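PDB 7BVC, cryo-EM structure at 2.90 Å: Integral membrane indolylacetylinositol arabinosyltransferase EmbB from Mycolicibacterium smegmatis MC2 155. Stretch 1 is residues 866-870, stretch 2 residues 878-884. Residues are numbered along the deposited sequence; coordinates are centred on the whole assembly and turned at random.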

# COMPACT_ATOMS: atom_id res chain seq x y z
N GLY B 866 -28.79 -13.43 1.09
CA GLY B 866 -28.26 -14.55 0.34
C GLY B 866 -27.17 -14.20 -0.66
O GLY B 866 -26.21 -13.51 -0.32
N THR B 867 -27.32 -14.68 -1.89
CA THR B 867 -26.39 -14.43 -2.98
C THR B 867 -27.15 -13.98 -4.23
O THR B 867 -26.92 -14.44 -5.35
N ILE B 868 -28.06 -13.02 -4.02
CA ILE B 868 -28.96 -12.59 -5.08
C ILE B 868 -28.17 -12.00 -6.25
O ILE B 868 -27.06 -11.48 -6.08
N THR B 869 -28.74 -12.10 -7.45
CA THR B 869 -28.23 -11.41 -8.62
C THR B 869 -29.14 -10.24 -8.96
O THR B 869 -30.36 -10.32 -8.80
N GLY B 870 -28.54 -9.14 -9.40
CA GLY B 870 -29.32 -7.95 -9.66
C GLY B 870 -28.47 -6.86 -10.28
O GLY B 870 -27.28 -7.03 -10.52
N THR B 878 -24.01 -8.38 -11.03
CA THR B 878 -23.27 -9.43 -10.33
C THR B 878 -24.15 -10.67 -10.22
O THR B 878 -25.28 -10.60 -9.73
N THR B 879 -23.63 -11.80 -10.68
CA THR B 879 -24.45 -12.99 -10.86
C THR B 879 -24.65 -13.73 -9.54
O THR B 879 -24.06 -13.40 -8.51
N GLY B 880 -25.50 -14.74 -9.59
CA GLY B 880 -25.89 -15.49 -8.41
C GLY B 880 -27.30 -16.02 -8.59
O GLY B 880 -27.90 -15.90 -9.65
N GLN B 881 -27.82 -16.61 -7.52
CA GLN B 881 -29.17 -17.16 -7.54
C GLN B 881 -30.19 -16.03 -7.70
O GLN B 881 -29.89 -14.86 -7.48
N THR B 882 -31.41 -16.40 -8.10
CA THR B 882 -32.35 -15.42 -8.61
C THR B 882 -33.53 -15.23 -7.67
O THR B 882 -34.05 -16.19 -7.10
N VAL B 883 -33.94 -13.97 -7.52
CA VAL B 883 -35.21 -13.59 -6.92
C VAL B 883 -35.81 -12.50 -7.80
O VAL B 883 -35.21 -11.43 -7.95
N ASP B 884 -36.97 -12.77 -8.39
CA ASP B 884 -37.58 -11.84 -9.32
C ASP B 884 -39.01 -11.50 -8.90
O ASP B 884 -39.43 -11.85 -7.80

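The most unusual feature of this contact is a place without a side chain: a CB on Gly 880 would point toward the other stretch and lie 2.1 Å from Thr 867 O, a clash, and the backbone angles of Gly 880 by themselves call for glycine. Its bare CA instead makes a CA-H...O contact, Gly 880 CA to Thr 867 O at 3.4 Å. Thr 869 is the residue of its stretch whose CA-to-CB bond points toward the partner. Its chi1 is t, and Thr 869 OG1 donates a hydrogen bond to Thr 878 O at 2.8 Å, so the hydroxyl is satisfied by backbone rather than by another side chain. Its methyl, Thr 869 CG2, rests 3.5 Å from Gly 880 O and 3.9 Å from Thr 882 CG2, the latter on a p rotamer. The backbone adds a second hydrogen bond, Thr 869 N to Gln 881 O, 3.0 Å. Thr 867 (t) points sideways and lays its CG2 3.6 Å from Gln 881 CG; Gln 881 is m at chi1 and chi2, and its OE1 is hydrogen-bonded elsewhere in the structure. Ile 868 starts away from the partner, but its m, m conformation brings the end nearer, where Ile 868 CD1 meets Val 883 CG2 (chi1 t) at 3.6 Å, an apolar contact between two buried residues.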

# COMPACT_ATOMS: atom_id res chain seq x y z
CB THR B 867 -25.53 -15.67 -3.24
OG1 THR B 867 -24.49 -15.37 -4.18
CG2 THR B 867 -26.37 -16.86 -3.71
CB ILE B 868 -29.96 -11.56 -4.52
CG1 ILE B 868 -30.57 -12.06 -3.21
CG2 ILE B 868 -31.07 -11.27 -5.51
CD1 ILE B 868 -31.32 -13.34 -3.36
CB THR B 869 -28.11 -12.37 -9.82
OG1 THR B 869 -27.51 -11.68 -10.93
CG2 THR B 869 -29.48 -12.89 -10.24
CB THR B 878 -22.85 -8.95 -8.93
OG1 THR B 878 -24.02 -8.65 -8.16
CG2 THR B 878 -21.98 -7.72 -9.03
CB THR B 879 -23.84 -13.92 -11.91
OG1 THR B 879 -22.55 -14.35 -11.47
CG2 THR B 879 -23.71 -13.20 -13.24
CB GLN B 881 -29.43 -17.97 -6.28
CG GLN B 881 -28.32 -18.94 -5.94
CD GLN B 881 -27.85 -19.74 -7.14
OE1 GLN B 881 -28.66 -20.33 -7.86
NE2 GLN B 881 -26.54 -19.77 -7.36
CB THR B 882 -32.87 -15.82 -10.00
OG1 THR B 882 -33.59 -17.05 -9.90
CG2 THR B 882 -31.71 -16.00 -10.96
CB VAL B 883 -35.07 -13.10 -5.47
CG1 VAL B 883 -36.41 -12.60 -4.96
CG2 VAL B 883 -34.55 -14.21 -4.59
CB ASP B 884 -37.56 -12.40 -10.74
CG ASP B 884 -36.21 -12.26 -11.40
OD1 ASP B 884 -35.34 -11.56 -10.84
OD2 ASP B 884 -36.00 -12.84 -12.49